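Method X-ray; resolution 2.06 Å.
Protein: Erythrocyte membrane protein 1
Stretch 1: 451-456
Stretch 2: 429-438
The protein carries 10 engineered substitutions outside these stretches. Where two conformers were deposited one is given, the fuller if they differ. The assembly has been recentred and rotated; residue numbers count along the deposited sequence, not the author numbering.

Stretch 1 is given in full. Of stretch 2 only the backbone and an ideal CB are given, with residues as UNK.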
# COMPACT_ATOMS: atom_id res chain seq x y z
N LYS A 451 -10.68 1.62 -19.36
CA LYS A 451 -9.32 1.94 -18.98
C LYS A 451 -9.33 2.88 -17.78
O LYS A 451 -10.10 3.84 -17.75
CB LYS A 451 -8.47 2.47 -20.17
CG LYS A 451 -8.93 3.80 -20.81
CD LYS A 451 -8.13 5.03 -20.32
CE LYS A 451 -6.97 5.42 -21.21
NZ LYS A 451 -5.79 4.53 -21.01
N ILE A 452 -8.49 2.58 -16.77
CA ILE A 452 -8.37 3.39 -15.57
C ILE A 452 -7.67 4.70 -15.92
O ILE A 452 -6.60 4.67 -16.53
CB ILE A 452 -7.61 2.62 -14.46
CG1 ILE A 452 -8.37 1.32 -14.02
CG2 ILE A 452 -7.26 3.53 -13.29
CD1 ILE A 452 -9.72 1.47 -13.22
N ASP A 453 -8.30 5.84 -15.56
CA ASP A 453 -7.73 7.18 -15.76
C ASP A 453 -8.18 8.06 -14.63
O ASP A 453 -9.31 8.57 -14.63
CB ASP A 453 -8.08 7.77 -17.14
CG ASP A 453 -7.38 9.10 -17.48
OD1 ASP A 453 -6.58 9.58 -16.65
OD2 ASP A 453 -7.61 9.62 -18.58
N PHE A 454 -7.28 8.21 -13.64
CA PHE A 454 -7.50 9.02 -12.44
C PHE A 454 -7.67 10.51 -12.75
O PHE A 454 -8.22 11.24 -11.91
CB PHE A 454 -6.47 8.73 -11.35
CG PHE A 454 -6.61 7.31 -10.80
CD1 PHE A 454 -7.74 6.93 -10.07
CD2 PHE A 454 -5.62 6.36 -11.03
CE1 PHE A 454 -7.87 5.63 -9.57
CE2 PHE A 454 -5.76 5.05 -10.55
CZ PHE A 454 -6.88 4.69 -9.82
N ASN A 455 -7.22 10.94 -13.96
CA ASN A 455 -7.40 12.31 -14.45
C ASN A 455 -8.81 12.50 -15.04
O ASN A 455 -9.17 13.60 -15.40
CB ASN A 455 -6.31 12.69 -15.46
CG ASN A 455 -4.95 12.88 -14.86
OD1 ASN A 455 -3.94 12.31 -15.32
ND2 ASN A 455 -4.89 13.63 -13.80
N LYS A 456 -9.61 11.43 -15.13
CA LYS A 456 -10.99 11.48 -15.62
C LYS A 456 -11.85 10.72 -14.59
O LYS A 456 -12.23 9.57 -14.84
CB LYS A 456 -11.10 10.87 -17.05
CG LYS A 456 -10.47 11.76 -18.12
CD LYS A 456 -10.89 11.37 -19.52
CE LYS A 456 -10.47 12.40 -20.56
NZ LYS A 456 -11.23 13.68 -20.43
N UNK A 429 -0.58 17.62 -9.96
CA UNK A 429 -1.32 16.44 -9.50
C UNK A 429 -1.62 15.54 -10.70
O UNK A 429 -1.51 14.32 -10.58
CB UNK A 429 -2.61 16.84 -8.79
N UNK A 430 -1.92 16.14 -11.86
CA UNK A 430 -2.20 15.46 -13.12
C UNK A 430 -1.04 14.54 -13.51
O UNK A 430 -1.30 13.40 -13.87
CB UNK A 430 -2.46 16.48 -14.23
N UNK A 431 0.24 15.00 -13.39
CA UNK A 431 1.40 14.15 -13.72
C UNK A 431 1.55 12.99 -12.72
O UNK A 431 1.91 11.90 -13.11
CB UNK A 431 2.68 14.99 -13.74
N UNK A 432 1.26 13.24 -11.43
CA UNK A 432 1.32 12.20 -10.42
C UNK A 432 0.19 11.17 -10.62
O UNK A 432 0.41 9.99 -10.39
CB UNK A 432 1.24 12.82 -9.02
N UNK A 433 -1.01 11.62 -11.08
CA UNK A 433 -2.13 10.74 -11.34
C UNK A 433 -1.86 9.77 -12.51
O UNK A 433 -2.32 8.63 -12.45
CB UNK A 433 -3.38 11.58 -11.63
N UNK A 434 -1.06 10.21 -13.50
CA UNK A 434 -0.61 9.39 -14.64
C UNK A 434 0.22 8.23 -14.12
O UNK A 434 0.11 7.14 -14.66
CB UNK A 434 0.20 10.22 -15.64
N UNK A 435 1.03 8.43 -13.07
CA UNK A 435 1.83 7.36 -12.46
C UNK A 435 0.90 6.29 -11.85
O UNK A 435 1.19 5.09 -11.96
CB UNK A 435 2.76 7.93 -11.39
N UNK A 436 -0.22 6.72 -11.23
CA UNK A 436 -1.19 5.81 -10.64
C UNK A 436 -1.86 4.98 -11.73
O UNK A 436 -2.01 3.77 -11.56
CB UNK A 436 -2.24 6.58 -9.83
N UNK A 437 -2.19 5.62 -12.87
CA UNK A 437 -2.73 4.96 -14.08
C UNK A 437 -1.80 3.86 -14.56
O UNK A 437 -2.24 2.85 -15.09
CB UNK A 437 -2.95 5.98 -15.20
N UNK A 438 -0.49 4.07 -14.37
CA UNK A 438 0.56 3.18 -14.87
C UNK A 438 0.88 2.01 -13.99
O UNK A 438 1.77 1.26 -14.34
CB UNK A 438 1.85 3.98 -15.09

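Stretch 2 runs as a helix from 429 to 437, and stretch 1 lies across one side of it, with a type I turn from Asp453 to Lys456.

At 429 the CA-to-CB bond points sideways and nothing of stretch 1 lies within 5.5 Å of the ideal CB, so stretch 1 places little restriction on the choice; the residue is Ile429.

Position 430 also points sideways, but past the side chain of Asn455, where a small or polar group would fit. It is Asp430, which borders Asn455. The amide of Asn455 is probably turned over in the model, so its polar partners here remain open.

Positions 431 and 432 point away and sideways, beyond the reach of stretch 1, and many residues would serve. They are Lys431 and Phe432.

At 433 the bond points toward stretch 1, and the ideal CB is 4.2 Å from CB of Phe454. A mid-sized aliphatic side chain would pack well here. Leu433 does so: its CD2 lies 3.9 Å from CB of Phe454, and its CD1 lies 3.6 Å from the carbonyl O of Phe454.

Position 434 points away, yet a side chain of some length could bend back toward Asn455, and a polar one would suit that neighbour. Asn434 is found, its end coming nearer to stretch 1 than its CB direction suggests.

Position 435 is out of reach of stretch 1; it is Leu435.

At 436 the bond again points toward stretch 1, and the ideal CB is 3.6 Å from CD2 of Phe454. Alanine or a larger aliphatic residue could supply this contact. In Leu436 the CB itself makes it, also at 3.6 Å from CD2 of Phe454.

Position 437 is the most demanding. Stretch 1 offers the backbone N of Phe454 as a donor and the carboxylate of Asp453 as an acceptor, so a short side chain able both to accept and to donate is favoured; asparagine fits especially well. Asn437 meets both: its OD1 accepts from N of Phe454 at 2.9 Å, nearly straight at 175°, while its ND2 donates to OD1 of Asp453 at 3.0 Å. That same carboxylate oxygen accepts from N of Asn455, tying the amide to the turn. A water also links the backbone O of Asn437 to that of Ile452.

Position 438, past the helix, points away and is little constrained; it is Asn438.

Stretch 2 429-438: IDKFLNLLNN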
# COMPACT_ATOMS: atom_id res chain seq x y z
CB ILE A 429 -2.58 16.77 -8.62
CG1 ILE A 429 -3.44 15.51 -8.27
CG2 ILE A 429 -3.45 17.83 -9.24
CD1 ILE A 429 -2.80 14.41 -7.38
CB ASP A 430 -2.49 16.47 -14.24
CG ASP A 430 -3.46 17.59 -13.89
OD1 ASP A 430 -3.20 18.34 -12.90
OD2 ASP A 430 -4.45 17.78 -14.64
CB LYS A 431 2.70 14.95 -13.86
CG LYS A 431 2.61 16.12 -14.85
CD LYS A 431 2.46 15.70 -16.31
CE LYS A 431 1.92 16.83 -17.16
NZ LYS A 431 2.03 16.53 -18.62
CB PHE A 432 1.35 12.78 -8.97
CG PHE A 432 1.46 11.67 -7.94
CD1 PHE A 432 2.70 11.13 -7.61
CD2 PHE A 432 0.32 11.14 -7.34
CE1 PHE A 432 2.79 10.04 -6.73
CE2 PHE A 432 0.41 10.08 -6.45
CZ PHE A 432 1.65 9.53 -6.15
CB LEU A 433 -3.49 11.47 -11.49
CG LEU A 433 -4.06 12.15 -10.22
CD1 LEU A 433 -5.36 12.90 -10.53
CD2 LEU A 433 -4.33 11.15 -9.12
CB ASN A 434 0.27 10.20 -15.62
CG ASN A 434 -0.38 11.34 -16.37
OD1 ASN A 434 0.29 12.28 -16.80
ND2 ASN A 434 -1.69 11.26 -16.59
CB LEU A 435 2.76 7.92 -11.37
CG LEU A 435 3.79 8.99 -11.78
CD1 LEU A 435 4.74 9.32 -10.62
CD2 LEU A 435 4.54 8.63 -13.08
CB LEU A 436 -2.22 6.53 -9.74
CG LEU A 436 -1.67 7.29 -8.53
CD1 LEU A 436 -2.79 7.94 -7.78
CD2 LEU A 436 -0.82 6.39 -7.59
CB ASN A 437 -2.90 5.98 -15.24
CG ASN A 437 -4.02 6.96 -15.03
OD1 ASN A 437 -4.78 6.86 -14.06
ND2 ASN A 437 -4.13 7.97 -15.91
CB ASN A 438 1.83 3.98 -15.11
CG ASN A 438 1.74 4.96 -16.23
OD1 ASN A 438 1.00 4.75 -17.19
ND2 ASN A 438 2.52 6.02 -16.14
O HOH W 1 -4.49 2.97 -16.83
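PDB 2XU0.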